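Local coordinates for protein acyl-coenzyme A thioesterase PaaI (Escherichia coli, PDB 2FS2) that hydrolyses the thioester bond of ring-hydroxylated phenylacetyl-CoA compounds in phenylacetate degradation, working as a homotetramer of hot dog-fold subunits, at residues Lys5-Asp17 / Ala64-Ala76. Residues are numbered along the deposited sequence; the frame is centred on the assembly and turned at random.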
ATOM      1  N   LYS B   5      19.904   9.392  23.374  1.00 31.67           N
ATOM      2  CA  LYS B   5      18.742  10.258  23.416  1.00 31.75           C
ATOM      3  C   LYS B   5      17.606   9.382  22.947  1.00 29.23           C
ATOM      4  O   LYS B   5      16.495   9.424  23.489  1.00 27.78           O
ATOM      5  CB  LYS B   5      18.934  11.415  22.460  1.00 33.34           C
ATOM      6  CG  LYS B   5      20.027  12.472  22.939  1.00 39.62           C
ATOM      7  CD  LYS B   5      20.037  13.749  21.923  1.00 50.52           C
ATOM      8  CE  LYS B   5      21.260  14.689  22.037  1.00 54.03           C
ATOM      9  NZ  LYS B   5      22.629  14.026  21.850  1.00 61.44           N
ATOM     10  N   ALA B   6      17.919   8.540  21.950  1.00 26.41           N
ATOM     11  CA  ALA B   6      16.866   7.673  21.409  1.00 23.68           C
ATOM     12  C   ALA B   6      16.366   6.807  22.548  1.00 21.75           C
ATOM     13  O   ALA B   6      15.199   6.608  22.673  1.00 22.32           O
ATOM     14  CB  ALA B   6      17.397   6.808  20.271  1.00 23.97           C
ATOM     15  N   TRP B   7      17.235   6.303  23.400  1.00 21.36           N
ATOM     16  CA  TRP B   7      16.749   5.429  24.450  1.00 22.95           C
ATOM     17  C   TRP B   7      16.011   6.146  25.549  1.00 22.63           C
ATOM     18  O   TRP B   7      15.100   5.587  26.189  1.00 23.83           O
ATOM     19  CB  TRP B   7      17.951   4.754  25.109  1.00 23.91           C
ATOM     20  CG  TRP B   7      18.321   3.380  24.579  1.00 21.61           C
ATOM     21  CD1 TRP B   7      19.379   3.071  23.828  1.00 21.88           C
ATOM     22  CD2 TRP B   7      17.587   2.144  24.776  1.00 16.22           C
ATOM     23  NE1 TRP B   7      19.357   1.723  23.534  1.00 17.08           N
ATOM     24  CE2 TRP B   7      18.269   1.154  24.130  1.00 15.70           C
ATOM     25  CE3 TRP B   7      16.399   1.809  25.442  1.00 20.32           C
ATOM     26  CZ2 TRP B   7      17.875  -0.177  24.170  1.00 20.32           C
ATOM     27  CZ3 TRP B   7      16.006   0.463  25.510  1.00 15.01           C
ATOM     28  CH2 TRP B   7      16.767  -0.496  24.897  1.00 16.90           C
ATOM     29  N   GLN B   8      16.420   7.360  25.851  1.00 25.36           N
ATOM     30  CA  GLN B   8      15.619   8.194  26.823  1.00 27.22           C
ATOM     31  C   GLN B   8      14.216   8.391  26.339  1.00 27.00           C
ATOM     32  O   GLN B   8      13.266   8.228  27.073  1.00 26.88           O
ATOM     33  CB  GLN B   8      16.244   9.598  26.986  1.00 28.42           C
ATOM     34  CG  GLN B   8      17.619   9.523  27.570  1.00 33.99           C
ATOM     35  CD  GLN B   8      18.101  10.845  28.017  1.00 44.99           C
ATOM     36  OE1 GLN B   8      18.252  11.044  29.224  1.00 56.10           O
ATOM     37  NE2 GLN B   8      18.344  11.768  27.090  1.00 46.78           N
ATOM     38  N   ASN B   9      14.077   8.751  25.053  1.00 26.82           N
ATOM     39  CA  ASN B   9      12.729   8.839  24.485  1.00 26.86           C
ATOM     40  C   ASN B   9      11.955   7.570  24.599  1.00 27.79           C
ATOM     41  O   ASN B   9      10.782   7.592  25.003  1.00 27.36           O
ATOM     42  CB  ASN B   9      12.816   9.308  23.017  1.00 26.21           C
ATOM     43  CG  ASN B   9      13.383  10.725  22.932  1.00 29.57           C
ATOM     44  OD1 ASN B   9      12.968  11.557  23.687  1.00 30.59           O
ATOM     45  ND2 ASN B   9      14.391  10.954  22.120  1.00 31.35           N
ATOM     46  N   ALA B  10      12.610   6.443  24.255  1.00 27.91           N
ATOM     47  CA  ALA B  10      11.933   5.186  24.349  1.00 28.26           C
ATOM     48  C   ALA B  10      11.580   4.809  25.754  1.00 29.90           C
ATOM     49  O   ALA B  10      10.466   4.234  25.918  1.00 30.28           O
ATOM     50  CB  ALA B  10      12.697   4.024  23.668  1.00 27.83           C
ATOM     51  N   HIS B  11      12.479   5.054  26.751  1.00 31.23           N
ATOM     52  CA  HIS B  11      12.087   4.778  28.148  1.00 31.93           C
ATOM     53  C   HIS B  11      10.878   5.620  28.600  1.00 32.91           C
ATOM     54  O   HIS B  11      10.014   5.125  29.279  1.00 34.57           O
ATOM     55  CB  HIS B  11      13.244   4.974  29.153  1.00 32.76           C
ATOM     56  CG  HIS B  11      14.271   3.883  29.086  1.00 32.84           C
ATOM     57  ND1 HIS B  11      15.617   4.126  29.187  1.00 32.11           N
ATOM     58  CD2 HIS B  11      14.145   2.561  28.799  1.00 31.42           C
ATOM     59  CE1 HIS B  11      16.281   2.993  29.020  1.00 33.80           C
ATOM     60  NE2 HIS B  11      15.405   2.034  28.776  1.00 33.22           N
ATOM     61  N   ALA B  12      10.833   6.898  28.225  1.00 34.03           N
ATOM     62  CA  ALA B  12       9.693   7.775  28.542  1.00 33.50           C
ATOM     63  C   ALA B  12       8.413   7.246  27.962  1.00 34.45           C
ATOM     64  O   ALA B  12       7.413   7.159  28.682  1.00 36.01           O
ATOM     65  CB  ALA B  12       9.945   9.196  28.023  1.00 32.50           C
HETATM   66  N   MSE B  13       8.425   6.856  26.684  1.00 33.93           N
HETATM   67  CA  MSE B  13       7.212   6.311  26.094  1.00 35.90           C
HETATM   68  C   MSE B  13       6.780   4.989  26.622  1.00 35.72           C
HETATM   69  O   MSE B  13       5.597   4.700  26.650  1.00 35.75           O
HETATM   70  CB  MSE B  13       7.391   6.098  24.601  1.00 35.36           C
HETATM   71  CG  MSE B  13       7.150   7.374  23.871  1.00 47.99           C
HETATM   72 SE   MSE B  13       7.740   7.040  22.007  1.00 66.64          SE
HETATM   73  CE  MSE B  13       9.369   8.163  21.980  1.00 64.82           C
ATOM     74  N   TYR B  14       7.738   4.122  26.917  1.00 37.22           N
ATOM     75  CA  TYR B  14       7.391   2.759  27.243  1.00 37.87           C
ATOM     76  C   TYR B  14       6.793   2.793  28.630  1.00 39.94           C
ATOM     77  O   TYR B  14       5.897   2.026  28.960  1.00 38.40           O
ATOM     78  CB  TYR B  14       8.653   1.929  27.277  1.00 37.35           C
ATOM     79  CG  TYR B  14       8.456   0.483  27.581  1.00 37.20           C
ATOM     80  CD1 TYR B  14       7.961  -0.371  26.625  1.00 35.64           C
ATOM     81  CD2 TYR B  14       8.790  -0.042  28.832  1.00 40.41           C
ATOM     82  CE1 TYR B  14       7.786  -1.700  26.874  1.00 37.81           C
ATOM     83  CE2 TYR B  14       8.636  -1.408  29.111  1.00 38.51           C
ATOM     84  CZ  TYR B  14       8.135  -2.232  28.120  1.00 41.72           C
ATOM     85  OH  TYR B  14       7.994  -3.606  28.322  1.00 41.09           O
ATOM     86  N   GLU B  15       7.297   3.705  29.443  1.00 43.25           N
ATOM     87  CA  GLU B  15       6.870   3.769  30.847  1.00 47.82           C
ATOM     88  C   GLU B  15       5.380   3.981  30.958  1.00 48.25           C
ATOM     89  O   GLU B  15       4.797   3.497  31.893  1.00 49.36           O
ATOM     90  CB  GLU B  15       7.649   4.828  31.651  1.00 50.21           C
ATOM     91  CG  GLU B  15       9.019   4.387  32.272  1.00 58.02           C
ATOM     92  CD  GLU B  15       9.533   2.965  31.875  1.00 68.53           C
ATOM     93  OE1 GLU B  15       9.011   1.937  32.429  1.00 71.21           O
ATOM     94  OE2 GLU B  15      10.486   2.855  31.023  1.00 71.62           O
ATOM     95  N   ASN B  16       4.746   4.634  29.988  1.00 49.12           N
ATOM     96  CA  ASN B  16       3.300   4.619  29.965  1.00 50.94           C
ATOM     97  C   ASN B  16       2.671   3.990  28.708  1.00 50.75           C
ATOM     98  O   ASN B  16       1.643   4.443  28.211  1.00 51.13           O
ATOM     99  CB  ASN B  16       2.749   6.017  30.224  1.00 52.36           C
ATOM    100  CG  ASN B  16       3.328   7.047  29.276  1.00 55.60           C
ATOM    101  OD1 ASN B  16       4.168   7.862  29.674  1.00 61.46           O
ATOM    102  ND2 ASN B  16       2.871   7.036  28.018  1.00 57.33           N
ATOM    103  N   ASP B  17       3.272   2.929  28.187  1.00 50.19           N
ATOM    104  CA  ASP B  17       2.671   2.214  27.050  1.00 48.41           C
ATOM    105  C   ASP B  17       1.974   0.969  27.525  1.00 46.90           C
ATOM    106  O   ASP B  17       2.608  -0.086  27.557  1.00 45.69           O
ATOM    107  CB  ASP B  17       3.798   1.757  26.132  1.00 49.01           C
ATOM    108  CG  ASP B  17       3.340   1.429  24.728  1.00 49.86           C
ATOM    109  OD1 ASP B  17       2.208   0.906  24.520  1.00 47.12           O
ATOM    110  OD2 ASP B  17       4.133   1.610  23.768  1.00 50.94           O
ATOM    111  N   ALA B  64       7.250  -1.013  16.972  1.00 22.59           N
ATOM    112  CA  ALA B  64       8.585  -0.695  16.549  1.00 20.99           C
ATOM    113  C   ALA B  64       8.550   0.601  15.737  1.00 21.84           C
ATOM    114  O   ALA B  64       9.448   1.413  15.787  1.00 21.22           O
ATOM    115  CB  ALA B  64       9.214  -1.873  15.624  1.00 22.24           C
ATOM    116  N   PHE B  65       7.525   0.737  14.924  1.00 21.09           N
ATOM    117  CA  PHE B  65       7.377   1.968  14.164  1.00 21.71           C
ATOM    118  C   PHE B  65       7.268   3.300  15.081  1.00 20.54           C
ATOM    119  O   PHE B  65       7.925   4.304  14.796  1.00 19.91           O
ATOM    120  CB  PHE B  65       6.126   1.757  13.309  1.00 22.79           C
ATOM    121  CG  PHE B  65       5.739   2.937  12.492  1.00 21.20           C
ATOM    122  CD1 PHE B  65       6.679   3.699  11.856  1.00 26.17           C
ATOM    123  CD2 PHE B  65       4.422   3.198  12.249  1.00 28.99           C
ATOM    124  CE1 PHE B  65       6.294   4.869  11.073  1.00 26.20           C
ATOM    125  CE2 PHE B  65       4.046   4.329  11.401  1.00 32.98           C
ATOM    126  CZ  PHE B  65       5.012   5.167  10.887  1.00 24.35           C
ATOM    127  N   ALA B  66       6.377   3.299  16.073  1.00 20.18           N
ATOM    128  CA  ALA B  66       6.206   4.421  16.997  1.00 22.00           C
ATOM    129  C   ALA B  66       7.561   4.710  17.649  1.00 22.88           C
ATOM    130  O   ALA B  66       7.964   5.882  17.732  1.00 23.54           O
ATOM    131  CB  ALA B  66       5.064   4.130  18.118  1.00 18.76           C
ATOM    132  N   TYR B  67       8.327   3.665  18.038  1.00 24.14           N
ATOM    133  CA  TYR B  67       9.606   3.935  18.707  1.00 23.10           C
ATOM    134  C   TYR B  67      10.618   4.575  17.773  1.00 22.35           C
ATOM    135  O   TYR B  67      11.241   5.577  18.116  1.00 20.82           O
ATOM    136  CB  TYR B  67      10.151   2.666  19.455  1.00 23.51           C
ATOM    137  CG  TYR B  67       9.312   2.482  20.704  1.00 26.08           C
ATOM    138  CD1 TYR B  67       8.057   1.946  20.649  1.00 29.82           C
ATOM    139  CD2 TYR B  67       9.737   2.994  21.918  1.00 35.98           C
ATOM    140  CE1 TYR B  67       7.251   1.844  21.773  1.00 35.15           C
ATOM    141  CE2 TYR B  67       8.960   2.886  23.084  1.00 38.73           C
ATOM    142  CZ  TYR B  67       7.710   2.296  23.011  1.00 39.54           C
ATOM    143  OH  TYR B  67       6.938   2.234  24.163  1.00 33.19           O
ATOM    144  N   ALA B  68      10.776   4.007  16.581  1.00 18.54           N
ATOM    145  CA  ALA B  68      11.729   4.498  15.658  1.00 20.61           C
ATOM    146  C   ALA B  68      11.357   5.961  15.252  1.00 21.59           C
ATOM    147  O   ALA B  68      12.234   6.808  15.190  1.00 22.67           O
ATOM    148  CB  ALA B  68      11.779   3.566  14.382  1.00 16.57           C
ATOM    149  N   CYS B  69      10.086   6.255  14.982  1.00 21.93           N
ATOM    150  CA  CYS B  69       9.794   7.581  14.492  1.00 25.20           C
ATOM    151  C   CYS B  69       9.620   8.641  15.600  1.00 27.40           C
ATOM    152  O   CYS B  69       9.406   9.846  15.300  1.00 25.53           O
ATOM    153  CB  CYS B  69       8.571   7.606  13.600  1.00 26.46           C
ATOM    154  SG  CYS B  69       6.966   7.490  14.348  1.00 32.84           S
ATOM    155  N   ASN B  70       9.697   8.198  16.847  1.00 26.45           N
ATOM    156  CA  ASN B  70       9.620   9.146  17.973  1.00 27.69           C
ATOM    157  C   ASN B  70      10.942   9.323  18.611  1.00 29.09           C
ATOM    158  O   ASN B  70      11.102  10.155  19.515  1.00 33.59           O
ATOM    159  CB  ASN B  70       8.536   8.737  18.973  1.00 24.57           C
ATOM    160  CG  ASN B  70       7.141   9.191  18.472  1.00 31.05           C
ATOM    161  OD1 ASN B  70       6.798  10.363  18.569  1.00 34.05           O
ATOM    162  ND2 ASN B  70       6.376   8.272  17.868  1.00 30.51           N
ATOM    163  N   SER B  71      11.922   8.627  18.079  1.00 28.51           N
ATOM    164  CA  SER B  71      13.228   8.504  18.706  1.00 28.75           C
ATOM    165  C   SER B  71      14.042   9.757  18.634  1.00 28.97           C
ATOM    166  O   SER B  71      14.988   9.829  19.375  1.00 26.59           O
ATOM    167  CB  SER B  71      14.062   7.428  18.010  1.00 26.11           C
ATOM    168  OG  SER B  71      14.362   7.845  16.709  1.00 31.05           O
ATOM    169  N   GLN B  72      13.733  10.666  17.682  1.00 29.15           N
ATOM    170  CA  GLN B  72      14.441  11.918  17.536  1.00 31.47           C
ATOM    171  C   GLN B  72      13.896  12.930  18.550  1.00 31.80           C
ATOM    172  O   GLN B  72      14.423  14.009  18.668  1.00 34.81           O
ATOM    173  CB  GLN B  72      14.351  12.513  16.089  1.00 32.54           C
ATOM    174  CG  GLN B  72      14.590  11.585  14.822  1.00 36.58           C
ATOM    175  CD  GLN B  72      13.396  10.483  14.533  1.00 47.36           C
ATOM    176  OE1 GLN B  72      13.581   9.620  13.664  1.00 47.24           O
ATOM    177  NE2 GLN B  72      12.240  10.522  15.298  1.00 43.19           N
ATOM    178  N   GLY B  73      12.859  12.609  19.302  1.00 31.95           N
ATOM    179  CA  GLY B  73      12.302  13.546  20.257  1.00 30.89           C
ATOM    180  C   GLY B  73      11.114  14.369  19.801  1.00 32.93           C
ATOM    181  O   GLY B  73      10.646  15.177  20.570  1.00 33.96           O
ATOM    182  N   LEU B  74      10.628  14.197  18.560  1.00 32.21           N
ATOM    183  CA  LEU B  74       9.459  14.908  18.025  1.00 32.83           C
ATOM    184  C   LEU B  74       8.235  14.007  17.925  1.00 32.38           C
ATOM    185  O   LEU B  74       8.264  13.054  17.176  1.00 33.75           O
ATOM    186  CB  LEU B  74       9.762  15.384  16.603  1.00 32.01           C
ATOM    187  CG  LEU B  74      10.852  16.434  16.842  1.00 39.30           C
ATOM    188  CD1 LEU B  74      11.720  16.649  15.601  1.00 39.27           C
ATOM    189  CD2 LEU B  74      10.277  17.746  17.483  1.00 36.99           C
ATOM    190  N   ALA B  75       7.179  14.323  18.663  1.00 30.07           N
ATOM    191  CA  ALA B  75       5.989  13.518  18.678  1.00 29.60           C
ATOM    192  C   ALA B  75       5.513  13.278  17.171  1.00 28.24           C
ATOM    193  O   ALA B  75       5.445  14.244  16.375  1.00 27.34           O
ATOM    194  CB  ALA B  75       4.880  14.251  19.495  1.00 26.58           C
ATOM    195  N   ALA B  76       5.182  12.039  16.830  1.00 24.69           N
ATOM    196  CA  ALA B  76       4.804  11.710  15.464  1.00 24.95           C
ATOM    197  C   ALA B  76       3.903  10.505  15.550  1.00 26.10           C
ATOM    198  O   ALA B  76       4.018   9.706  16.502  1.00 25.75           O
ATOM    199  CB  ALA B  76       5.994  11.430  14.621  1.00 22.94           C
TER
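Tyr67 OH donates a hydrogen bond to Asp17 OD2 at 2.9 Å, received on the anti lone pair of that oxygen. Carboxylate and ring are nearly coplanar. Tyr67 OH also sits at the edge of the Tyr14 ring, in its plane. The other oxygen of Asp17, OD1, caps Ala20 N at the start of helix 18-22. In Tyr67, CG lies anti to the carbonyl carbon (chi1 -74°), which sends the ring edge-on to Ala10 CA and Asp17 OD2. Ala10 CB packs on Tyr67 CD2 at 3.6 Å. Met13 SE (selenomethionine) stands above the Tyr67 ring, 4.7 Å from its centroid, a distant Met-aromatic contact. A leucine at Tyr67 would probably leave Asp17 OD2 without its hydroxyl donor and open a gap beside Met13 and Tyr14. At the far end of the contact, Asn9 ND2 donates to Ser71 O at 3.0 Å, bent to 141° at the hydrogen, from above the carbonyl plane. Ala6 CA adds a CA-H...O contact to Ser71 O at 3.5 Å. Helices 5-15 and 64-70 have N-to-C directions 134° apart, and their segment axes come within 9.6 Å. Helix 5-15 packs against the end of helix 54-70, the long helix of the hot dog fold, with strand 26-31 touching Tyr14 and Ser71.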